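Local coordinates for protein lovastatin nonaketide synthase, polyketide synthase component (Aspergillus terreus, PDB 7CPX) that builds, with its partner lovC, the dihydromonacolin L nonaketide of lovastatin biosynthesis from malonyl-CoA, using NADPH and S-adenosyl-L-methionine, as an iterative multidomain polyketide synthase, at residues 60-65 with 970-975; 1870-1875 with 1895-1900. The protein carries 2 engineered substitutions. All blocks are in the same frame, centred on the assembly; numbering follows the deposited sequence.

Contact 1: residues 60-65 with 970-975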
loop_
_atom_site.group_PDB
_atom_site.type_symbol
_atom_site.label_atom_id
_atom_site.label_comp_id
_atom_site.label_asym_id
_atom_site.label_seq_id
_atom_site.Cartn_x
_atom_site.Cartn_y
_atom_site.Cartn_z
ATOM N N LYS A 60 -18.232 -18.874 -5.255
ATOM C CA LYS A 60 -16.849 -19.247 -5.512
ATOM C C LYS A 60 -15.991 -18.071 -5.958
ATOM O O LYS A 60 -14.809 -18.266 -6.258
ATOM C CB LYS A 60 -16.792 -20.359 -6.562
ATOM C CG LYS A 60 -17.438 -21.660 -6.110
ATOM C CD LYS A 60 -17.008 -22.838 -6.972
ATOM C CE LYS A 60 -17.536 -22.727 -8.394
ATOM N NZ LYS A 60 -19.023 -22.766 -8.443
ATOM N N HIS A 61 -16.551 -16.864 -6.012
ATOM C CA HIS A 61 -15.757 -15.695 -6.356
ATOM C C HIS A 61 -14.660 -15.486 -5.321
ATOM O O HIS A 61 -14.884 -15.630 -4.115
ATOM C CB HIS A 61 -16.645 -14.455 -6.443
ATOM C CG HIS A 61 -15.949 -13.248 -6.991
ATOM N ND1 HIS A 61 -14.932 -12.607 -6.318
ATOM C CD2 HIS A 61 -16.127 -12.563 -8.145
ATOM C CE1 HIS A 61 -14.513 -11.578 -7.034
ATOM N NE2 HIS A 61 -15.221 -11.531 -8.147
ATOM N N HIS A 62 -13.467 -15.143 -5.798
ATOM C CA HIS A 62 -12.315 -15.018 -4.917
ATOM C C HIS A 62 -12.567 -13.974 -3.838
ATOM O O HIS A 62 -12.962 -12.843 -4.130
ATOM C CB HIS A 62 -11.080 -14.643 -5.730
ATOM C CG HIS A 62 -11.209 -13.332 -6.440
ATOM N ND1 HIS A 62 -11.012 -12.123 -5.807
ATOM C CD2 HIS A 62 -11.535 -13.038 -7.720
ATOM C CE1 HIS A 62 -11.199 -11.142 -6.671
ATOM N NE2 HIS A 62 -11.516 -11.670 -7.839
ATOM N N GLY A 63 -12.328 -14.358 -2.589
ATOM C CA GLY A 63 -12.445 -13.424 -1.480
ATOM C C GLY A 63 -13.820 -12.811 -1.333
ATOM O O GLY A 63 -13.936 -11.635 -0.967
ATOM N N ARG A 64 -14.870 -13.584 -1.601
ATOM C CA ARG A 64 -16.239 -13.112 -1.463
ATOM C C ARG A 64 -17.086 -14.218 -0.852
ATOM O O ARG A 64 -16.674 -15.379 -0.776
ATOM C CB ARG A 64 -16.843 -12.687 -2.807
ATOM C CG ARG A 64 -16.012 -11.699 -3.603
ATOM C CD ARG A 64 -15.997 -10.309 -2.996
ATOM N NE ARG A 64 -15.315 -9.367 -3.875
ATOM C CZ ARG A 64 -15.889 -8.738 -4.892
ATOM N NH1 ARG A 64 -17.176 -8.887 -5.161
ATOM N NH2 ARG A 64 -15.153 -7.945 -5.664
ATOM N N THR A 65 -18.285 -13.843 -0.416
ATOM C CA THR A 65 -19.252 -14.791 0.118
ATOM C C THR A 65 -20.615 -14.491 -0.484
ATOM O O THR A 65 -21.020 -13.328 -0.555
ATOM C CB THR A 65 -19.321 -14.714 1.648
ATOM O OG1 THR A 65 -20.262 -15.677 2.138
ATOM C CG2 THR A 65 -19.744 -13.326 2.098
ATOM N N TRP A 970 -5.866 -0.387 -3.978
ATOM C CA TRP A 970 -6.938 -1.341 -4.216
ATOM C C TRP A 970 -6.348 -2.684 -4.617
ATOM O O TRP A 970 -5.577 -2.772 -5.577
ATOM C CB TRP A 970 -7.880 -0.834 -5.304
ATOM C CG TRP A 970 -8.635 0.386 -4.916
ATOM C CD1 TRP A 970 -9.889 0.440 -4.390
ATOM C CD2 TRP A 970 -8.187 1.737 -5.025
ATOM N NE1 TRP A 970 -10.250 1.743 -4.163
ATOM C CE2 TRP A 970 -9.220 2.561 -4.544
ATOM C CE3 TRP A 970 -7.009 2.330 -5.482
ATOM C CZ2 TRP A 970 -9.112 3.945 -4.509
ATOM C CZ3 TRP A 970 -6.904 3.701 -5.444
ATOM C CH2 TRP A 970 -7.947 4.494 -4.962
ATOM N N LEU A 971 -6.721 -3.727 -3.886
ATOM C CA LEU A 971 -6.195 -5.068 -4.083
ATOM C C LEU A 971 -7.278 -5.944 -4.692
ATOM O O LEU A 971 -8.414 -5.958 -4.207
ATOM C CB LEU A 971 -5.721 -5.660 -2.756
ATOM C CG LEU A 971 -4.840 -4.737 -1.915
ATOM C CD1 LEU A 971 -4.642 -5.305 -0.527
ATOM C CD2 LEU A 971 -3.504 -4.520 -2.595
ATOM N N ASN A 972 -6.927 -6.676 -5.744
ATOM C CA ASN A 972 -7.868 -7.550 -6.418
ATOM C C ASN A 972 -7.107 -8.741 -6.976
ATOM O O ASN A 972 -5.894 -8.687 -7.174
ATOM C CB ASN A 972 -8.608 -6.807 -7.538
ATOM C CG ASN A 972 -9.662 -7.657 -8.211
ATOM O OD1 ASN A 972 -9.908 -8.794 -7.815
ATOM N ND2 ASN A 972 -10.299 -7.102 -9.235
ATOM N N PHE A 973 -7.835 -9.826 -7.224
ATOM C CA PHE A 973 -7.282 -11.026 -7.847
ATOM C C PHE A 973 -8.206 -11.374 -9.007
ATOM O O PHE A 973 -9.132 -12.176 -8.864
ATOM C CB PHE A 973 -7.157 -12.164 -6.847
ATOM C CG PHE A 973 -5.982 -12.030 -5.924
ATOM C CD1 PHE A 973 -5.958 -11.048 -4.951
ATOM C CD2 PHE A 973 -4.903 -12.889 -6.026
ATOM C CE1 PHE A 973 -4.881 -10.924 -4.098
ATOM C CE2 PHE A 973 -3.823 -12.771 -5.177
ATOM C CZ PHE A 973 -3.811 -11.787 -4.211
ATOM N N VAL A 974 -7.944 -10.770 -10.158
ATOM C CA VAL A 974 -8.837 -10.882 -11.304
ATOM C C VAL A 974 -8.626 -12.232 -11.974
ATOM O O VAL A 974 -7.499 -12.592 -12.332
ATOM C CB VAL A 974 -8.600 -9.737 -12.297
ATOM C CG1 VAL A 974 -9.412 -9.954 -13.556
ATOM C CG2 VAL A 974 -8.949 -8.404 -11.662
ATOM N N ARG A 975 -9.712 -12.983 -12.140
ATOM C CA ARG A 975 -9.736 -14.128 -13.027
ATOM C C ARG A 975 -10.843 -13.933 -14.057
ATOM O O ARG A 975 -11.918 -13.428 -13.714
ATOM C CB ARG A 975 -9.961 -15.444 -12.266
ATOM C CG ARG A 975 -11.192 -15.465 -11.382
ATOM C CD ARG A 975 -11.651 -16.889 -11.119
ATOM N NE ARG A 975 -10.688 -17.664 -10.343
ATOM C CZ ARG A 975 -10.736 -17.826 -9.028
ATOM N NH1 ARG A 975 -11.676 -17.256 -8.292
ATOM N NH2 ARG A 975 -9.817 -18.582 -8.435
#
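A type II beta turn in the ketosynthase part of the chain, H61 to R64, sets H62 against N972, F973 and R975 at the end of strand 967-974. G63 takes the third position of the turn, where its positive phi favours glycine. H62 carries the contact. Its CG sits between the backbone N and the carbonyl carbon (chi1 61°). F973 CB lies over one face of the H62 ring. It makes a CH-pi contact there, 4.1 Å from the centroid of the H62 ring and 15° off the ring normal. The model also puts F973 O doubtfully close to the ring, and no hydrogen bond is counted. H61 CE1 lies against the opposite face, toward the rim, so the H62 ring is held between its own neighbour and the strand. H61 is fixed in turn by a bond from its ND1 to H62 O, 3.0 Å long, with the acceptor close to the H61 ring plane.

The strand belongs to the predicted N-terminal hotdog fold of the dehydratase domain, so this is a contact between two catalytic domains. N972 has its CG anti to the backbone N (chi1 -176°). Its OD1 comes near H62 CE1 obliquely. The H62 ring and the amide are inclined at 33°. R975 comes in at the ring edge, with NH1 3.7 Å from H62 CB. The guanidinium has stronger partners in the dehydratase: NE bonds to D1037 O, and NH1 forms a salt bridge with D978, which also accepts a weak hydrogen bond from H62 N. K958 NZ bonds to G63 O across the domains, while E145 and S146 of the second subunit pack on H62 and F973 respectively.

Contact 2: residues 1870-1875 with 1895-1900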
loop_
_atom_site.group_PDB
_atom_site.type_symbol
_atom_site.label_atom_id
_atom_site.label_comp_id
_atom_site.label_asym_id
_atom_site.label_seq_id
_atom_site.Cartn_x
_atom_site.Cartn_y
_atom_site.Cartn_z
ATOM N N THR A 1870 27.559 21.206 -51.175
ATOM C CA THR A 1870 27.689 19.859 -50.636
ATOM C C THR A 1870 28.980 19.798 -49.829
ATOM O O THR A 1870 30.073 19.979 -50.375
ATOM C CB THR A 1870 27.688 18.818 -51.752
ATOM O OG1 THR A 1870 26.458 18.900 -52.482
ATOM C CG2 THR A 1870 27.844 17.418 -51.178
ATOM N N ILE A 1871 28.848 19.540 -48.534
ATOM C CA ILE A 1871 29.973 19.481 -47.614
ATOM C C ILE A 1871 30.156 18.027 -47.202
ATOM O O ILE A 1871 29.272 17.434 -46.578
ATOM C CB ILE A 1871 29.750 20.378 -46.390
ATOM C CG1 ILE A 1871 29.432 21.807 -46.829
ATOM C CG2 ILE A 1871 30.978 20.355 -45.492
ATOM C CD1 ILE A 1871 29.074 22.728 -45.689
ATOM N N TYR A 1872 31.301 17.453 -47.552
ATOM C CA TYR A 1872 31.676 16.121 -47.092
ATOM C C TYR A 1872 32.311 16.285 -45.718
ATOM O O TYR A 1872 33.462 16.708 -45.597
ATOM C CB TYR A 1872 32.625 15.459 -48.081
ATOM C CG TYR A 1872 32.076 15.385 -49.488
ATOM C CD1 TYR A 1872 32.175 16.467 -50.350
ATOM C CD2 TYR A 1872 31.459 14.233 -49.953
ATOM C CE1 TYR A 1872 31.676 16.406 -51.635
ATOM C CE2 TYR A 1872 30.957 14.162 -51.237
ATOM C CZ TYR A 1872 31.067 15.252 -52.074
ATOM O OH TYR A 1872 30.569 15.188 -53.355
ATOM N N VAL A 1873 31.553 15.956 -44.680
ATOM C CA VAL A 1873 31.921 16.311 -43.316
ATOM C C VAL A 1873 32.984 15.352 -42.802
ATOM O O VAL A 1873 32.817 14.128 -42.857
ATOM C CB VAL A 1873 30.684 16.301 -42.406
ATOM C CG1 VAL A 1873 31.058 16.722 -41.000
ATOM C CG2 VAL A 1873 29.610 17.215 -42.964
ATOM N N HIS A 1874 34.085 15.912 -42.301
ATOM C CA HIS A 1874 35.092 15.151 -41.578
ATOM C C HIS A 1874 34.825 15.166 -40.081
ATOM O O HIS A 1874 34.977 14.139 -39.411
ATOM C CB HIS A 1874 36.485 15.723 -41.849
ATOM C CG HIS A 1874 36.947 15.556 -43.262
ATOM N ND1 HIS A 1874 36.126 15.780 -44.346
ATOM C CD2 HIS A 1874 38.148 15.195 -43.769
ATOM C CE1 HIS A 1874 36.799 15.556 -45.459
ATOM N NE2 HIS A 1874 38.029 15.199 -45.138
ATOM N N PHE A 1875 34.426 16.321 -39.551
ATOM C CA PHE A 1875 34.134 16.478 -38.137
ATOM C C PHE A 1875 32.866 17.301 -37.977
ATOM O O PHE A 1875 32.563 18.169 -38.800
ATOM C CB PHE A 1875 35.296 17.148 -37.398
ATOM C CG PHE A 1875 36.603 16.429 -37.550
ATOM C CD1 PHE A 1875 36.960 15.421 -36.673
ATOM C CD2 PHE A 1875 37.473 16.758 -38.573
ATOM C CE1 PHE A 1875 38.161 14.755 -36.812
ATOM C CE2 PHE A 1875 38.675 16.098 -38.719
ATOM C CZ PHE A 1875 39.020 15.094 -37.837
ATOM N N HIS A 1895 35.307 18.880 -46.107
ATOM C CA HIS A 1895 35.702 19.262 -47.453
ATOM C C HIS A 1895 34.516 19.750 -48.274
ATOM O O HIS A 1895 33.361 19.404 -48.014
ATOM C CB HIS A 1895 36.353 18.081 -48.172
ATOM C CG HIS A 1895 37.706 17.721 -47.645
ATOM N ND1 HIS A 1895 38.366 16.571 -48.023
ATOM C CD2 HIS A 1895 38.525 18.356 -46.774
ATOM C CE1 HIS A 1895 39.534 16.515 -47.409
ATOM N NE2 HIS A 1895 39.654 17.585 -46.644
ATOM N N VAL A 1896 34.819 20.578 -49.266
ATOM C CA VAL A 1896 33.907 20.891 -50.357
ATOM C C VAL A 1896 34.694 20.787 -51.653
ATOM O O VAL A 1896 35.856 21.203 -51.718
ATOM C CB VAL A 1896 33.269 22.289 -50.211
ATOM C CG1 VAL A 1896 32.393 22.337 -48.979
ATOM C CG2 VAL A 1896 34.334 23.371 -50.150
ATOM N N GLN A 1897 34.069 20.215 -52.678
ATOM C CA GLN A 1897 34.730 19.983 -53.956
ATOM C C GLN A 1897 34.554 21.217 -54.834
ATOM O O GLN A 1897 33.446 21.514 -55.290
ATOM C CB GLN A 1897 34.170 18.736 -54.634
ATOM C CG GLN A 1897 34.543 17.443 -53.932
ATOM C CD GLN A 1897 34.056 16.216 -54.673
ATOM O OE1 GLN A 1897 33.196 16.306 -55.548
ATOM N NE2 GLN A 1897 34.609 15.059 -54.329
ATOM N N GLU A 1898 35.653 21.932 -55.065
ATOM C CA GLU A 1898 35.674 23.108 -55.933
ATOM C C GLU A 1898 36.763 22.883 -56.976
ATOM O O GLU A 1898 37.952 23.053 -56.688
ATOM C CB GLU A 1898 35.924 24.382 -55.133
ATOM C CG GLU A 1898 34.841 24.696 -54.113
ATOM C CD GLU A 1898 33.510 25.030 -54.757
ATOM O OE1 GLU A 1898 33.466 25.177 -55.996
ATOM O OE2 GLU A 1898 32.507 25.148 -54.023
ATOM N N GLY A 1899 36.361 22.501 -58.185
ATOM C CA GLY A 1899 37.339 22.158 -59.204
ATOM C C GLY A 1899 38.246 21.027 -58.772
ATOM O O GLY A 1899 39.459 21.077 -59.011
ATOM N N ASN A 1900 37.680 20.008 -58.126
ATOM C CA ASN A 1900 38.399 18.880 -57.541
ATOM C C ASN A 1900 39.263 19.288 -56.355
ATOM O O ASN A 1900 40.004 18.451 -55.824
ATOM C CB ASN A 1900 39.266 18.155 -58.576
ATOM C CG ASN A 1900 38.443 17.487 -59.658
ATOM O OD1 ASN A 1900 37.275 17.159 -59.452
ATOM N ND2 ASN A 1900 39.050 17.277 -60.820
#
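Strands 1870-1873 and 1895-1898 run antiparallel with marked twist, their axes 4.8 Å apart at closest approach and 137° between directions. They form the open end of a beta hairpin, made by strands 1869-1883 and 1887-1898, away from its turn. Y1872 and H1895 form a hydrogen-bonded pair: Y1872 N gives to H1895 O and H1895 N gives to Y1872 O, each at 2.9 Å. Next to this pair, H1874 and F1875 both face Q1893, a classic beta bulge.

H1874 CG is anti to its carbonyl carbon, beside the backbone N (chi1 -67°). On the face of Y1872 and H1895, the H1874 ring turns its edge to the face of the H1895 ring. The planes meet at 52°, and H1874 NE2 lies over the centre of the H1895 imidazole. The ring of Y1872 reaches Q1897, with CE1 3.8 Å from Q1897 CG. On the other face, I1871 and V1896 lie side by side and point the same way; I1871 CG1 is 3.7 Å from V1896 CG1. V1903 and V1905 of strand 1901-1909 also touch V1896. Y1872 O accepts twice, from H1895 N and from H1874 ND1, which reach it from opposite faces of the carbonyl plane.

From the N terminus, the chain first passes through the ketosynthase turn at 60-65. It then runs through the rest of the ketosynthase and the malonyl-CoA:ACP transacylase before contact 1 closes at 970-975. That loop spans 904 residues and ties the ketosynthase to the dehydratase. Contact 2 opens much later, between the methyltransferase region 1443-1543 and the ketoreductase region 2139-2437. It closes a loop of only 19 residues, a local hairpin in a larger, mixed and non-planar sheet. The two contacts follow in series, so neither nests in nor crosses the other. Their centres are 70 Å apart and their nearest atoms about 53 Å. The second subunit borders contact 1 but not contact 2.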